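Local coordinates for ancylostoma secreted protein 1 (Necator americanus, PDB 3NT8), which is a secreted two-CAP-domain protein of a human hookworm, probably associated with the transition of infective larvae to parasitism, at residues Phe40-His44 with Val173-Tyr177. Residues are numbered along the deposited sequence; the frame is centred on the assembly and turned at random.
Sequences FLDFH and VSCIY
His-44 reaches from helix 34-52 to Tyr-177 on strand 170-177, and a short hydrogen bond of 2.6 Å joins its NE2 to the phenol OH; either atom could be the donor. The two side chains come from opposite directions, the OH lying at the imidazole edge in the ring plane. The two ring planes are inclined to each other, with the contact made through NE2 and OH. On its other nitrogen the imidazole is tied to its own helix: ND1 donates to Phe-40 O, one turn back, over 2.9 Å and nearly straight at 168°. With both nitrogens bonded in the ring plane, rotation of the imidazole is fixed, and its buried polar atoms are satisfied. The same carbonyl also accepts a weak bond from the backbone N of His-44.

Phe-40 supplies the apolar half. Its CG stands anti to the carbonyl carbon (chi1 -74°), which carries the ring out to the strand, where CZ meets Val-173 CG1 at 3.9 Å, the methyl sitting at the ring edge. Cys-175, between Val-173 and Tyr-177 along the strand, brings its SG obliquely to both the Phe-40 and His-44 rings, 3.9 Å from Phe-40 CD1 and equally far from His-44 CE1; both are sulfur-aromatic contacts. That sulfur is disulfide-bonded to Cys-162 on the adjoining strand 159-167, while Trp-126 of helix 119-127 also touches Cys-175. Alternate strand residues Val-173, Cys-175 and Tyr-177 thus meet the helix, the axes of segments 40-44 and 173-177 lying at 64° to each other, in a buried helix-on-sheet interface characteristic of the alpha-beta-alpha sandwich of the CAP domain, here the first of two.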
ATOM      1  N   PHE A  40      -6.989  24.265   2.445  1.00 17.10           N
ATOM      2  CA  PHE A  40      -6.342  22.972   2.548  1.00 18.53           C
ATOM      3  C   PHE A  40      -6.697  22.053   1.387  1.00 18.02           C
ATOM      4  O   PHE A  40      -5.816  21.460   0.757  1.00 19.54           O
ATOM      5  CB  PHE A  40      -6.719  22.284   3.856  1.00 17.84           C
ATOM      6  CG  PHE A  40      -6.048  22.873   5.063  1.00 19.10           C
ATOM      7  CD1 PHE A  40      -4.668  22.882   5.170  1.00 20.24           C
ATOM      8  CD2 PHE A  40      -6.810  23.396   6.101  1.00 20.35           C
ATOM      9  CE1 PHE A  40      -4.074  23.421   6.315  1.00 19.70           C
ATOM     10  CE2 PHE A  40      -6.254  23.902   7.232  1.00 20.39           C
ATOM     11  CZ  PHE A  40      -4.885  23.925   7.343  1.00 20.64           C
ATOM     12  N   LEU A  41      -7.979  21.902   1.127  1.00 18.31           N
ATOM     13  CA  LEU A  41      -8.404  20.951   0.131  1.00 18.32           C
ATOM     14  C   LEU A  41      -7.938  21.330  -1.268  1.00 19.13           C
ATOM     15  O   LEU A  41      -7.495  20.447  -2.002  1.00 19.79           O
ATOM     16  CB  LEU A  41      -9.904  20.789   0.177  1.00 17.86           C
ATOM     17  CG  LEU A  41     -10.527  19.733  -0.718  1.00 18.33           C
ATOM     18  CD1 LEU A  41     -10.099  18.343  -0.298  1.00 15.61           C
ATOM     19  CD2 LEU A  41     -12.072  19.897  -0.718  1.00 16.50           C
ATOM     20  N   ASP A  42      -8.097  22.608  -1.656  1.00 18.85           N
ATOM     21  CA  ASP A  42      -7.739  23.074  -2.992  1.00 17.86           C
ATOM     22  C   ASP A  42      -6.236  22.965  -3.254  1.00 17.05           C
ATOM     23  O   ASP A  42      -5.789  22.569  -4.362  1.00 16.60           O
ATOM     24  CB  ASP A  42      -8.175  24.550  -3.159  1.00 18.52           C
ATOM     25  CG  ASP A  42      -9.670  24.705  -3.311  1.00 20.81           C
ATOM     26  OD1 ASP A  42     -10.387  23.676  -3.468  1.00 19.39           O
ATOM     27  OD2 ASP A  42     -10.124  25.873  -3.312  1.00 24.41           O
ATOM     28  N   PHE A  43      -5.438  23.331  -2.254  1.00 14.70           N
ATOM     29  CA  PHE A  43      -3.984  23.295  -2.450  1.00 15.62           C
ATOM     30  C   PHE A  43      -3.568  21.824  -2.766  1.00 15.32           C
ATOM     31  O   PHE A  43      -2.717  21.555  -3.637  1.00 15.00           O
ATOM     32  CB  PHE A  43      -3.245  23.876  -1.230  1.00 14.99           C
ATOM     33  CG  PHE A  43      -1.759  24.103  -1.465  1.00 18.86           C
ATOM     34  CD1 PHE A  43      -1.251  25.416  -1.602  1.00 21.93           C
ATOM     35  CD2 PHE A  43      -0.866  23.033  -1.534  1.00 14.93           C
ATOM     36  CE1 PHE A  43       0.094  25.621  -1.828  1.00 19.87           C
ATOM     37  CE2 PHE A  43       0.496  23.253  -1.764  1.00 19.46           C
ATOM     38  CZ  PHE A  43       0.974  24.553  -1.882  1.00 19.52           C
ATOM     39  N   HIS A  44      -4.178  20.873  -2.084  1.00 14.26           N
ATOM     40  CA  HIS A  44      -3.759  19.501  -2.297  1.00 15.94           C
ATOM     41  C   HIS A  44      -4.179  19.035  -3.694  1.00 16.97           C
ATOM     42  O   HIS A  44      -3.385  18.423  -4.379  1.00 15.63           O
ATOM     43  CB  HIS A  44      -4.301  18.538  -1.247  1.00 15.02           C
ATOM     44  CG  HIS A  44      -3.537  18.509   0.053  1.00 16.15           C
ATOM     45  ND1 HIS A  44      -3.729  19.430   1.065  1.00 17.19           N
ATOM     46  CD2 HIS A  44      -2.638  17.611   0.542  1.00 17.82           C
ATOM     47  CE1 HIS A  44      -2.947  19.127   2.092  1.00 14.02           C
ATOM     48  NE2 HIS A  44      -2.283  18.022   1.803  1.00 16.44           N
ATOM     49  N   VAL A 173       0.137  23.547  12.607  1.00 17.97           N
ATOM     50  CA  VAL A 173      -0.692  23.268  11.442  1.00 16.51           C
ATOM     51  C   VAL A 173      -0.382  21.852  10.959  1.00 16.87           C
ATOM     52  O   VAL A 173       0.770  21.491  10.870  1.00 17.66           O
ATOM     53  CB  VAL A 173      -0.406  24.240  10.297  1.00 15.77           C
ATOM     54  CG1 VAL A 173      -1.394  23.953   9.148  1.00 15.99           C
ATOM     55  CG2 VAL A 173      -0.473  25.712  10.787  1.00  9.51           C
ATOM     56  N   SER A 174      -1.412  21.054  10.718  1.00 16.63           N
ATOM     57  CA  SER A 174      -1.256  19.598  10.562  1.00 16.32           C
ATOM     58  C   SER A 174      -2.360  19.054   9.631  1.00 15.47           C
ATOM     59  O   SER A 174      -3.404  19.597   9.556  1.00 15.70           O
ATOM     60  CB  SER A 174      -1.250  18.835  11.914  1.00 14.89           C
ATOM     61  OG  SER A 174      -0.925  17.426  11.726  1.00 16.25           O
ATOM     62  N   CYS A 175      -2.062  17.985   8.907  1.00 16.12           N
ATOM     63  CA  CYS A 175      -3.025  17.324   8.011  1.00 15.95           C
ATOM     64  C   CYS A 175      -2.745  15.864   8.189  1.00 16.10           C
ATOM     65  O   CYS A 175      -1.594  15.476   8.379  1.00 16.21           O
ATOM     66  CB  CYS A 175      -2.814  17.690   6.514  1.00 14.02           C
ATOM     67  SG  CYS A 175      -3.209  19.349   5.987  1.00 16.73           S
ATOM     68  N   ILE A 176      -3.823  15.071   8.151  1.00 16.92           N
ATOM     69  CA  ILE A 176      -3.751  13.616   8.178  1.00 16.18           C
ATOM     70  C   ILE A 176      -4.403  13.060   6.924  1.00 16.83           C
ATOM     71  O   ILE A 176      -5.259  13.725   6.321  1.00 17.28           O
ATOM     72  CB  ILE A 176      -4.450  12.968   9.437  1.00 15.79           C
ATOM     73  CG1 ILE A 176      -5.789  13.605   9.721  1.00 14.03           C
ATOM     74  CG2 ILE A 176      -3.600  13.038  10.666  1.00 14.12           C
ATOM     75  CD1 ILE A 176      -6.585  12.767  10.630  1.00 13.09           C
ATOM     76  N   TYR A 177      -3.992  11.858   6.530  1.00 16.84           N
ATOM     77  CA  TYR A 177      -4.326  11.311   5.195  1.00 17.69           C
ATOM     78  C   TYR A 177      -4.616   9.851   5.349  1.00 16.53           C
ATOM     79  O   TYR A 177      -3.904   9.183   6.067  1.00 18.38           O
ATOM     80  CB  TYR A 177      -3.123  11.448   4.234  1.00 17.49           C
ATOM     81  CG  TYR A 177      -2.592  12.836   4.110  1.00 19.06           C
ATOM     82  CD1 TYR A 177      -2.898  13.632   2.988  1.00 15.61           C
ATOM     83  CD2 TYR A 177      -1.722  13.341   5.044  1.00 14.13           C
ATOM     84  CE1 TYR A 177      -2.360  14.885   2.867  1.00 18.68           C
ATOM     85  CE2 TYR A 177      -1.185  14.600   4.903  1.00 16.70           C
ATOM     86  CZ  TYR A 177      -1.499  15.362   3.810  1.00 12.39           C
ATOM     87  OH  TYR A 177      -1.036  16.625   3.678  1.00 12.22           O
TER